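Local coordinates for FixK2 protein (Bradyrhizobium japonicum, PDB 4I2O) that probably binds DNA as a transcription factor of the CRP/FNR superfamily and takes part in regulating genes linked to nitrogen fixation, at residues 56-64 against 113-121. The protein carries 1 engineered substitution. Residues are numbered along the deposited sequence; the frame is centred on the assembly and turned at random.
Sequences EPAEYVYQV and RLVKRSSLE
Val61 and Val115 form a hydrogen-bonded pair in the antiparallel ladder joining strands 60-64 and 113-116, two inner strands of the jelly-roll of the cyclic nucleotide-binding-type domain. Val61 N meets Val115 O at 3.0 Å, nearly straight (169°), and Val61 O takes Val115 N in return; Gln63 and Arg113 repeat the exchange two residues on, past the non-hydrogen-bonded pair Tyr62-Leu114. Where strand turns into helix, Arg117 N reaches Glu59 O at 2.8 Å from above the carbonyl plane. On the face carrying Tyr62, Leu114 gives one methyl to each of two rings: CD1 lies 3.7 Å from Tyr60 CD1, while CD2 touches CE1 of Tyr62. Chi1 of 50° sets CG between backbone N and carbonyl carbon, and chi2 of 86° then turns the methyls to their rings. Lys116 CG packs alongside Tyr60, 3.7 Å from CE1. Cutting Tyr60 back to an alanine is likely to leave Leu114 CD1 and Lys116 CG without the ring they share. On the opposite face, which carries Val61 and Val115, Val61 CG2 meets Leu120 CD1 at 3.7 Å, tying the strand to the helix starting at Arg117. Further out, the Tyr62 ring meets Phe92 and Tyr52, Arg117 packs on Trp135 of the second subunit, and Gln63 NE2 bonds Gly89 O.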
loop_
_atom_site.group_PDB
_atom_site.type_symbol
_atom_site.label_atom_id
_atom_site.label_comp_id
_atom_site.label_asym_id
_atom_site.label_seq_id
_atom_site.Cartn_x
_atom_site.Cartn_y
_atom_site.Cartn_z
ATOM N N GLU A 56 -17.047 -7.975 -0.668
ATOM C CA GLU A 56 -17.853 -9.097 -0.136
ATOM C C GLU A 56 -17.617 -9.226 1.385
ATOM O O GLU A 56 -16.543 -8.884 1.874
ATOM C CB GLU A 56 -17.515 -10.413 -0.898
ATOM C CG GLU A 56 -18.029 -11.740 -0.275
ATOM C CD GLU A 56 -17.459 -13.010 -0.919
ATOM O OE1 GLU A 56 -17.260 -13.043 -2.162
ATOM O OE2 GLU A 56 -17.215 -13.979 -0.159
ATOM N N PRO A 57 -18.622 -9.696 2.143
ATOM C CA PRO A 57 -18.442 -9.951 3.581
ATOM C C PRO A 57 -17.189 -10.794 3.926
ATOM O O PRO A 57 -16.933 -11.844 3.325
ATOM C CB PRO A 57 -19.729 -10.696 3.948
ATOM C CG PRO A 57 -20.744 -10.079 3.037
ATOM C CD PRO A 57 -20.012 -9.959 1.721
ATOM N N ALA A 58 -16.396 -10.299 4.881
ATOM C CA ALA A 58 -15.122 -10.923 5.259
ATOM C C ALA A 58 -15.394 -11.959 6.318
ATOM O O ALA A 58 -15.095 -11.727 7.479
ATOM C CB ALA A 58 -14.170 -9.854 5.830
ATOM N N GLU A 59 -15.943 -13.097 5.907
ATOM C CA GLU A 59 -16.478 -14.097 6.819
ATOM C C GLU A 59 -15.447 -15.164 7.216
ATOM O O GLU A 59 -15.485 -15.717 8.332
ATOM C CB GLU A 59 -17.670 -14.756 6.144
ATOM C CG GLU A 59 -18.473 -15.670 7.023
ATOM C CD GLU A 59 -19.765 -16.130 6.339
ATOM O OE1 GLU A 59 -20.129 -15.522 5.302
ATOM O OE2 GLU A 59 -20.404 -17.090 6.840
ATOM N N TYR A 60 -14.523 -15.428 6.313
ATOM C CA TYR A 60 -13.470 -16.409 6.549
ATOM C C TYR A 60 -12.093 -15.822 6.375
ATOM O O TYR A 60 -11.934 -14.801 5.702
ATOM C CB TYR A 60 -13.633 -17.622 5.614
ATOM C CG TYR A 60 -14.923 -18.289 5.881
ATOM C CD1 TYR A 60 -15.036 -19.239 6.894
ATOM C CD2 TYR A 60 -16.054 -17.953 5.152
ATOM C CE1 TYR A 60 -16.234 -19.821 7.161
ATOM C CE2 TYR A 60 -17.262 -18.544 5.416
ATOM C CZ TYR A 60 -17.340 -19.475 6.415
ATOM O OH TYR A 60 -18.547 -20.058 6.694
ATOM N N VAL A 61 -11.107 -16.440 7.032
ATOM C CA VAL A 61 -9.691 -16.121 6.842
ATOM C C VAL A 61 -9.059 -17.416 6.377
ATOM O O VAL A 61 -9.491 -18.485 6.791
ATOM C CB VAL A 61 -9.039 -15.643 8.142
ATOM C CG1 VAL A 61 -7.590 -15.221 7.908
ATOM C CG2 VAL A 61 -9.833 -14.428 8.699
ATOM N N TYR A 62 -8.032 -17.309 5.544
ATOM C CA TYR A 62 -7.532 -18.449 4.744
ATOM C C TYR A 62 -6.011 -18.591 4.825
ATOM O O TYR A 62 -5.296 -17.594 4.988
ATOM C CB TYR A 62 -7.833 -18.185 3.259
ATOM C CG TYR A 62 -9.289 -17.884 2.925
ATOM C CD1 TYR A 62 -10.122 -18.876 2.416
ATOM C CD2 TYR A 62 -9.824 -16.620 3.121
ATOM C CE1 TYR A 62 -11.501 -18.603 2.124
ATOM C CE2 TYR A 62 -11.165 -16.336 2.822
ATOM C CZ TYR A 62 -11.991 -17.328 2.324
ATOM O OH TYR A 62 -13.314 -17.003 2.025
ATOM N N GLN A 63 -5.503 -19.812 4.661
ATOM C CA GLN A 63 -4.064 -19.991 4.585
ATOM C C GLN A 63 -3.800 -20.909 3.405
ATOM O O GLN A 63 -4.420 -21.962 3.293
ATOM C CB GLN A 63 -3.514 -20.581 5.889
ATOM C CG GLN A 63 -2.016 -20.833 5.825
ATOM C CD GLN A 63 -1.496 -21.505 7.061
ATOM O OE1 GLN A 63 -2.152 -22.407 7.616
ATOM N NE2 GLN A 63 -0.313 -21.076 7.521
ATOM N N VAL A 64 -2.940 -20.494 2.473
ATOM C CA VAL A 64 -2.589 -21.424 1.360
ATOM C C VAL A 64 -1.849 -22.652 1.891
ATOM O O VAL A 64 -0.887 -22.527 2.665
ATOM C CB VAL A 64 -1.731 -20.670 0.309
ATOM C CG1 VAL A 64 -1.442 -21.523 -0.889
ATOM C CG2 VAL A 64 -2.405 -19.349 -0.148
ATOM N N ARG A 113 -6.496 -23.843 4.038
ATOM C CA ARG A 113 -7.209 -24.116 5.307
ATOM C C ARG A 113 -7.965 -22.814 5.608
ATOM O O ARG A 113 -7.500 -21.717 5.247
ATOM C CB ARG A 113 -6.219 -24.412 6.429
ATOM C CG ARG A 113 -5.352 -25.647 6.179
ATOM C CD ARG A 113 -4.463 -26.058 7.353
ATOM N NE ARG A 113 -3.960 -24.940 8.151
ATOM C CZ ARG A 113 -3.225 -25.093 9.256
ATOM N NH1 ARG A 113 -2.903 -26.314 9.678
ATOM N NH2 ARG A 113 -2.805 -24.031 9.946
ATOM N N LEU A 114 -9.135 -22.887 6.244
ATOM C CA LEU A 114 -9.801 -21.624 6.599
ATOM C C LEU A 114 -10.472 -21.712 7.954
ATOM O O LEU A 114 -10.769 -22.792 8.412
ATOM C CB LEU A 114 -10.800 -21.168 5.531
ATOM C CG LEU A 114 -11.824 -22.206 5.054
ATOM C CD1 LEU A 114 -13.027 -22.234 5.934
ATOM C CD2 LEU A 114 -12.229 -21.887 3.633
ATOM N N VAL A 115 -10.701 -20.556 8.577
ATOM C CA VAL A 115 -11.332 -20.492 9.886
ATOM C C VAL A 115 -12.348 -19.379 9.817
ATOM O O VAL A 115 -12.191 -18.465 9.026
ATOM C CB VAL A 115 -10.312 -20.162 10.996
ATOM C CG1 VAL A 115 -9.346 -21.339 11.207
ATOM C CG2 VAL A 115 -9.553 -18.954 10.649
ATOM N N LYS A 116 -13.398 -19.450 10.627
ATOM C CA LYS A 116 -14.328 -18.333 10.632
ATOM C C LYS A 116 -13.664 -17.119 11.268
ATOM O O LYS A 116 -12.991 -17.228 12.295
ATOM C CB LYS A 116 -15.618 -18.632 11.380
ATOM C CG LYS A 116 -16.388 -19.791 10.824
ATOM C CD LYS A 116 -17.814 -19.834 11.375
ATOM C CE LYS A 116 -18.499 -21.124 10.927
ATOM N NZ LYS A 116 -17.769 -22.332 11.422
ATOM N N ARG A 117 -13.850 -15.980 10.621
ATOM C CA ARG A 117 -13.435 -14.703 11.183
ATOM C C ARG A 117 -14.003 -14.518 12.610
ATOM O O ARG A 117 -13.305 -14.053 13.515
ATOM C CB ARG A 117 -13.870 -13.584 10.248
ATOM C CG ARG A 117 -13.600 -12.177 10.744
ATOM C CD ARG A 117 -12.134 -11.896 11.043
ATOM N NE ARG A 117 -11.947 -10.478 11.390
ATOM C CZ ARG A 117 -12.426 -9.900 12.499
ATOM N NH1 ARG A 117 -13.151 -10.591 13.379
ATOM N NH2 ARG A 117 -12.196 -8.617 12.733
ATOM N N SER A 118 -15.244 -14.930 12.842
ATOM C CA SER A 118 -15.830 -14.751 14.176
ATOM C C SER A 118 -15.115 -15.636 15.207
ATOM O O SER A 118 -15.056 -15.328 16.402
ATOM C CB SER A 118 -17.324 -15.071 14.145
ATOM O OG SER A 118 -17.579 -16.355 13.584
ATOM N N SER A 119 -14.583 -16.761 14.745
ATOM C CA SER A 119 -13.825 -17.627 15.629
ATOM C C SER A 119 -12.518 -16.958 16.089
ATOM O O SER A 119 -12.140 -17.096 17.259
ATOM C CB SER A 119 -13.573 -18.982 14.962
ATOM O OG SER A 119 -14.749 -19.752 15.097
ATOM N N LEU A 120 -11.861 -16.237 15.175
ATOM C CA LEU A 120 -10.641 -15.470 15.473
ATOM C C LEU A 120 -10.914 -14.308 16.425
ATOM O O LEU A 120 -10.122 -14.042 17.345
ATOM C CB LEU A 120 -9.982 -14.926 14.176
ATOM C CG LEU A 120 -9.256 -16.004 13.370
ATOM C CD1 LEU A 120 -8.706 -15.463 12.066
ATOM C CD2 LEU A 120 -8.140 -16.637 14.183
ATOM N N GLU A 121 -12.012 -13.586 16.173
ATOM C CA GLU A 121 -12.430 -12.449 17.018
ATOM C C GLU A 121 -12.648 -12.920 18.457
ATOM O O GLU A 121 -12.349 -12.211 19.417
ATOM C CB GLU A 121 -13.723 -11.831 16.466
ATOM C CG GLU A 121 -14.244 -10.585 17.216
ATOM C CD GLU A 121 -13.413 -9.317 16.961
ATOM O OE1 GLU A 121 -12.786 -9.214 15.883
ATOM O OE2 GLU A 121 -13.398 -8.418 17.845
#